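Local coordinates for protein putative glycosyl hydrolase (Bacteroides thetaiotaomicron VPI-5482, PDB 3K11) that is a putative glycosyl hydrolase of family 88, probably cleaving glycosidic linkages, though its substrate has not been established, at residues A[313-325]-A[384-396]. Sequence-based numbering, arbitrary orientation.
Sequences WHQLLDCNDSYLE and PAFYYYRPVNVYA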
loop_
_atom_site.group_PDB
_atom_site.type_symbol
_atom_site.label_atom_id
_atom_site.label_comp_id
_atom_site.label_asym_id
_atom_site.label_seq_id
_atom_site.Cartn_x
_atom_site.Cartn_y
_atom_site.Cartn_z
ATOM N N TRP A 313 -0.278 -1.868 -14.775
ATOM C CA TRP A 313 -0.918 -2.231 -13.533
ATOM C C TRP A 313 -0.373 -3.575 -13.020
ATOM O O TRP A 313 0.208 -4.375 -13.764
ATOM C CB TRP A 313 -2.430 -2.271 -13.710
ATOM C CG TRP A 313 -3.094 -0.944 -13.786
ATOM C CD1 TRP A 313 -3.747 -0.307 -12.750
ATOM C CD2 TRP A 313 -3.197 -0.066 -14.912
ATOM N NE1 TRP A 313 -4.250 0.900 -13.176
ATOM C CE2 TRP A 313 -3.930 1.069 -14.491
ATOM C CE3 TRP A 313 -2.741 -0.110 -16.236
ATOM C CZ2 TRP A 313 -4.227 2.121 -15.338
ATOM C CZ3 TRP A 313 -3.089 0.934 -17.106
ATOM C CH2 TRP A 313 -3.812 2.033 -16.646
ATOM N N HIS A 314 -0.501 -3.755 -11.702
ATOM C CA HIS A 314 -0.021 -4.923 -10.994
ATOM C C HIS A 314 -1.014 -6.106 -11.076
ATOM O O HIS A 314 -2.250 -5.916 -10.985
ATOM C CB HIS A 314 0.228 -4.582 -9.536
ATOM C CG HIS A 314 1.323 -3.597 -9.307
ATOM N ND1 HIS A 314 2.647 -3.973 -9.162
ATOM C CD2 HIS A 314 1.294 -2.244 -9.179
ATOM C CE1 HIS A 314 3.380 -2.885 -8.954
ATOM N NE2 HIS A 314 2.592 -1.823 -8.971
ATOM N N GLN A 315 -0.444 -7.317 -11.152
ATOM C CA GLN A 315 -1.166 -8.617 -11.245
ATOM C C GLN A 315 -2.294 -8.719 -10.219
ATOM O O GLN A 315 -3.394 -9.143 -10.536
ATOM C CB GLN A 315 -0.156 -9.739 -11.051
ATOM C CG GLN A 315 -0.677 -11.116 -10.819
ATOM C CD GLN A 315 -1.201 -11.794 -12.012
ATOM O OE1 GLN A 315 -1.552 -11.162 -13.018
ATOM N NE2 GLN A 315 -1.291 -13.120 -11.920
ATOM N N LEU A 316 -1.989 -8.357 -8.969
ATOM C CA LEU A 316 -3.041 -8.060 -7.963
ATOM C C LEU A 316 -2.995 -6.543 -7.845
ATOM O O LEU A 316 -1.977 -5.968 -7.440
ATOM C CB LEU A 316 -2.785 -8.719 -6.615
ATOM C CG LEU A 316 -3.001 -10.259 -6.610
ATOM C CD1 LEU A 316 -2.758 -10.874 -5.201
ATOM C CD2 LEU A 316 -4.387 -10.662 -7.175
ATOM N N LEU A 317 -4.100 -5.887 -8.188
ATOM C CA LEU A 317 -4.074 -4.446 -8.458
ATOM C C LEU A 317 -3.626 -3.619 -7.294
ATOM O O LEU A 317 -2.899 -2.592 -7.465
ATOM C CB LEU A 317 -5.423 -3.969 -8.909
ATOM C CG LEU A 317 -5.887 -4.360 -10.314
ATOM C CD1 LEU A 317 -7.402 -4.077 -10.454
ATOM C CD2 LEU A 317 -5.064 -3.636 -11.420
ATOM N N ASP A 318 -4.036 -4.085 -6.100
ATOM C CA ASP A 318 -3.800 -3.371 -4.853
ATOM C C ASP A 318 -2.627 -3.923 -4.073
ATOM O O ASP A 318 -2.490 -3.655 -2.867
ATOM C CB ASP A 318 -5.066 -3.358 -3.980
ATOM C CG ASP A 318 -5.590 -4.745 -3.660
ATOM O OD1 ASP A 318 -5.192 -5.714 -4.355
ATOM O OD2 ASP A 318 -6.426 -4.848 -2.722
ATOM N N CYS A 319 -1.754 -4.653 -4.771
ATOM C CA CYS A 319 -0.535 -5.239 -4.182
ATOM C C CYS A 319 0.626 -4.770 -5.048
ATOM O O CYS A 319 0.905 -5.363 -6.095
ATOM C CB CYS A 319 -0.618 -6.769 -4.189
ATOM S SG CYS A 319 -1.941 -7.351 -3.123
ATOM N N ASN A 320 1.297 -3.684 -4.625
ATOM C CA ASN A 320 2.321 -3.066 -5.471
ATOM C C ASN A 320 3.640 -3.848 -5.540
ATOM O O ASN A 320 4.564 -3.435 -6.234
ATOM C CB ASN A 320 2.502 -1.568 -5.169
ATOM C CG ASN A 320 3.328 -1.290 -3.959
ATOM O OD1 ASN A 320 3.781 -2.208 -3.289
ATOM N ND2 ASN A 320 3.616 0.003 -3.714
ATOM N N ASP A 321 3.693 -4.981 -4.839
ATOM C CA ASP A 321 4.810 -5.906 -4.882
ATOM C C ASP A 321 4.534 -7.086 -5.782
ATOM O O ASP A 321 5.344 -8.028 -5.846
ATOM C CB ASP A 321 5.251 -6.343 -3.471
ATOM C CG ASP A 321 4.169 -7.065 -2.679
ATOM O OD1 ASP A 321 2.990 -7.009 -3.103
ATOM O OD2 ASP A 321 4.513 -7.671 -1.609
ATOM N N SER A 322 3.416 -7.071 -6.488
ATOM C CA SER A 322 3.103 -8.129 -7.434
ATOM C C SER A 322 3.530 -7.658 -8.843
ATOM O O SER A 322 3.653 -6.470 -9.106
ATOM C CB SER A 322 1.631 -8.530 -7.434
ATOM O OG SER A 322 0.754 -7.493 -7.823
ATOM N N TYR A 323 3.768 -8.599 -9.734
ATOM C CA TYR A 323 4.353 -8.199 -11.021
ATOM C C TYR A 323 3.466 -7.345 -11.883
ATOM O O TYR A 323 2.245 -7.436 -11.803
ATOM C CB TYR A 323 4.854 -9.419 -11.791
ATOM C CG TYR A 323 3.890 -10.403 -12.353
ATOM C CD1 TYR A 323 3.279 -10.173 -13.576
ATOM C CD2 TYR A 323 3.684 -11.638 -11.756
ATOM C CE1 TYR A 323 2.473 -11.106 -14.146
ATOM C CE2 TYR A 323 2.831 -12.578 -12.324
ATOM C CZ TYR A 323 2.244 -12.318 -13.527
ATOM O OH TYR A 323 1.459 -13.271 -14.149
ATOM N N LEU A 324 4.099 -6.549 -12.758
ATOM C CA LEU A 324 3.393 -5.715 -13.713
ATOM C C LEU A 324 2.957 -6.593 -14.881
ATOM O O LEU A 324 3.787 -7.237 -15.521
ATOM C CB LEU A 324 4.299 -4.595 -14.202
ATOM C CG LEU A 324 4.773 -3.614 -13.105
ATOM C CD1 LEU A 324 5.765 -2.537 -13.647
ATOM C CD2 LEU A 324 3.547 -2.965 -12.397
ATOM N N GLU A 325 1.686 -6.549 -15.215
ATOM C CA GLU A 325 1.101 -7.472 -16.221
ATOM C C GLU A 325 0.516 -6.758 -17.421
ATOM O O GLU A 325 -0.233 -5.781 -17.306
ATOM C CB GLU A 325 0.072 -8.337 -15.497
ATOM C CG GLU A 325 -0.278 -9.653 -16.199
ATOM C CD GLU A 325 -1.325 -9.472 -17.291
ATOM O OE1 GLU A 325 -2.289 -8.703 -17.011
ATOM O OE2 GLU A 325 -1.229 -10.123 -18.374
ATOM N N PRO A 384 -2.678 -15.603 -1.841
ATOM C CA PRO A 384 -1.987 -14.706 -2.768
ATOM C C PRO A 384 -0.838 -15.301 -3.550
ATOM O O PRO A 384 -0.546 -14.823 -4.635
ATOM C CB PRO A 384 -1.449 -13.602 -1.860
ATOM C CG PRO A 384 -1.268 -14.288 -0.515
ATOM C CD PRO A 384 -2.429 -15.270 -0.424
ATOM N N ALA A 385 -0.179 -16.318 -3.020
ATOM C CA ALA A 385 0.959 -16.931 -3.746
ATOM C C ALA A 385 0.579 -17.404 -5.151
ATOM O O ALA A 385 1.310 -17.178 -6.107
ATOM C CB ALA A 385 1.575 -18.083 -2.901
ATOM N N PHE A 386 -0.573 -18.038 -5.282
ATOM C CA PHE A 386 -1.067 -18.480 -6.579
ATOM C C PHE A 386 -1.049 -17.319 -7.577
ATOM O O PHE A 386 -0.487 -17.422 -8.677
ATOM C CB PHE A 386 -2.475 -19.050 -6.413
ATOM C CG PHE A 386 -3.179 -19.345 -7.719
ATOM C CD1 PHE A 386 -2.947 -20.524 -8.384
ATOM C CD2 PHE A 386 -4.036 -18.424 -8.286
ATOM C CE1 PHE A 386 -3.577 -20.795 -9.552
ATOM C CE2 PHE A 386 -4.712 -18.737 -9.453
ATOM C CZ PHE A 386 -4.440 -19.905 -10.085
ATOM N N TYR A 387 -1.600 -16.187 -7.168
ATOM C CA TYR A 387 -1.707 -15.050 -8.104
ATOM C C TYR A 387 -0.349 -14.419 -8.384
ATOM O O TYR A 387 -0.041 -14.031 -9.507
ATOM C CB TYR A 387 -2.695 -14.015 -7.594
ATOM C CG TYR A 387 -4.145 -14.462 -7.672
ATOM C CD1 TYR A 387 -4.830 -14.451 -8.882
ATOM C CD2 TYR A 387 -4.825 -14.932 -6.548
ATOM C CE1 TYR A 387 -6.137 -14.896 -8.973
ATOM C CE2 TYR A 387 -6.145 -15.363 -6.632
ATOM C CZ TYR A 387 -6.809 -15.336 -7.846
ATOM O OH TYR A 387 -8.120 -15.750 -7.948
ATOM N N TYR A 388 0.434 -14.254 -7.341
ATOM C CA TYR A 388 1.745 -13.596 -7.502
ATOM C C TYR A 388 2.668 -14.353 -8.444
ATOM O O TYR A 388 3.467 -13.725 -9.140
ATOM C CB TYR A 388 2.451 -13.444 -6.158
ATOM C CG TYR A 388 2.147 -12.236 -5.324
ATOM C CD1 TYR A 388 0.930 -12.112 -4.661
ATOM C CD2 TYR A 388 3.138 -11.284 -5.049
ATOM C CE1 TYR A 388 0.673 -11.041 -3.835
ATOM C CE2 TYR A 388 2.888 -10.208 -4.212
ATOM C CZ TYR A 388 1.670 -10.088 -3.596
ATOM O OH TYR A 388 1.441 -9.057 -2.729
ATOM N N TYR A 389 2.502 -15.671 -8.531
ATOM C CA TYR A 389 3.442 -16.527 -9.251
ATOM C C TYR A 389 2.896 -17.093 -10.547
ATOM O O TYR A 389 3.568 -17.898 -11.179
ATOM C CB TYR A 389 3.953 -17.679 -8.348
ATOM C CG TYR A 389 5.006 -17.234 -7.400
ATOM C CD1 TYR A 389 6.355 -17.266 -7.777
ATOM C CD2 TYR A 389 4.678 -16.747 -6.133
ATOM C CE1 TYR A 389 7.335 -16.792 -6.942
ATOM C CE2 TYR A 389 5.657 -16.247 -5.280
ATOM C CZ TYR A 389 6.995 -16.297 -5.687
ATOM O OH TYR A 389 8.006 -15.896 -4.841
ATOM N N ARG A 390 1.764 -16.597 -11.002
ATOM C CA ARG A 390 1.253 -17.053 -12.327
ATOM C C ARG A 390 2.294 -16.787 -13.387
ATOM O O ARG A 390 2.790 -15.662 -13.513
ATOM C CB ARG A 390 -0.040 -16.347 -12.695
ATOM C CG ARG A 390 -1.255 -16.642 -11.775
ATOM C CD ARG A 390 -1.538 -18.084 -11.512
ATOM N NE ARG A 390 -1.807 -18.849 -12.733
ATOM C CZ ARG A 390 -1.397 -20.101 -12.966
ATOM N NH1 ARG A 390 -0.661 -20.759 -12.095
ATOM N NH2 ARG A 390 -1.711 -20.676 -14.120
ATOM N N PRO A 391 2.667 -17.810 -14.154
ATOM C CA PRO A 391 3.632 -17.573 -15.238
ATOM C C PRO A 391 3.203 -16.573 -16.281
ATOM O O PRO A 391 2.003 -16.377 -16.464
ATOM C CB PRO A 391 3.731 -18.943 -15.913
ATOM C CG PRO A 391 3.433 -19.911 -14.792
ATOM C CD PRO A 391 2.323 -19.241 -14.022
ATOM N N VAL A 392 4.183 -15.970 -16.966
ATOM C CA VAL A 392 3.957 -15.153 -18.143
ATOM C C VAL A 392 4.580 -15.861 -19.337
ATOM O O VAL A 392 5.576 -16.591 -19.180
ATOM C CB VAL A 392 4.529 -13.716 -18.021
ATOM C CG1 VAL A 392 3.777 -12.920 -16.883
ATOM C CG2 VAL A 392 6.073 -13.702 -17.865
ATOM N N ASN A 393 3.979 -15.679 -20.516
ATOM C CA ASN A 393 4.502 -16.304 -21.705
ATOM C C ASN A 393 4.016 -15.561 -22.936
ATOM O O ASN A 393 2.872 -15.131 -22.967
ATOM C CB ASN A 393 4.063 -17.768 -21.793
ATOM C CG ASN A 393 4.886 -18.537 -22.784
ATOM O OD1 ASN A 393 4.571 -18.547 -23.960
ATOM N ND2 ASN A 393 6.026 -19.071 -22.338
ATOM N N VAL A 394 4.907 -15.391 -23.921
ATOM C CA VAL A 394 4.541 -14.779 -25.207
ATOM C C VAL A 394 3.398 -15.459 -25.898
ATOM O O VAL A 394 2.655 -14.814 -26.663
ATOM C CB VAL A 394 5.755 -14.702 -26.148
ATOM C CG1 VAL A 394 6.789 -13.684 -25.565
ATOM C CG2 VAL A 394 6.321 -16.116 -26.393
ATOM N N TYR A 395 3.234 -16.749 -25.651
ATOM C CA TYR A 395 2.135 -17.459 -26.269
ATOM C C TYR A 395 0.803 -17.445 -25.512
ATOM O O TYR A 395 -0.149 -18.085 -25.952
ATOM C CB TYR A 395 2.535 -18.896 -26.564
ATOM C CG TYR A 395 3.621 -18.950 -27.608
ATOM C CD1 TYR A 395 3.360 -18.517 -28.899
ATOM C CD2 TYR A 395 4.909 -19.390 -27.296
ATOM C CE1 TYR A 395 4.326 -18.528 -29.866
ATOM C CE2 TYR A 395 5.900 -19.401 -28.281
ATOM C CZ TYR A 395 5.584 -18.964 -29.563
ATOM O OH TYR A 395 6.514 -18.980 -30.601
ATOM N N ALA A 396 0.746 -16.777 -24.349
ATOM C CA ALA A 396 -0.529 -16.526 -23.678
ATOM C C ALA A 396 -1.323 -15.693 -24.661
ATOM O O ALA A 396 -0.925 -14.556 -24.981
ATOM C CB ALA A 396 -0.307 -15.755 -22.404
HETATM O O HOH W 1 3.991 -11.114 -8.428
#
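The Tyr388 ring carries Ser322 CB over one face, a CH-pi contact 4.0 Å from the ring centroid, while Leu316 CD1 packs obliquely against CE1, 3.7 Å away. These residues join the hairpin 313-325, a loop between helices of what is, by family, an (alpha/alpha)6 barrel, to helix 384-388 and the loop after it. At the ring's edge, Asp321 turns its carboxylate nearly perpendicular (85°), and Tyr388 OH donates to Asp321 OD1 (2.6 Å) on the syn side, though 30° out of the carboxylate plane. Tyrosine thus offers both face and hydroxyl; serine is small enough to lie on the ring while OG bonds to Cys319 O. A leucine in place of Tyr388 would probably leave Asp321 OD1 without its hydroxyl partner and Ser322 CB without an aromatic face. The Tyr323 ring lies over Gln315 CB and has Tyr388 O at its edge; its CE1 packs on Val392 CG1 (3.5 Å), and its OH bonds weakly to Arg390 O. Leucine's branches divide: Leu316 CD2 lies against CB of Tyr387, a residue whose OH bonds to His250 ND1. Gln315, long and bent at chi2 (76°), delivers NE2 to Tyr387 O (2.9 Å). One water accepts from Tyr323 N and donates to Tyr388 O, 2.8 Å from each.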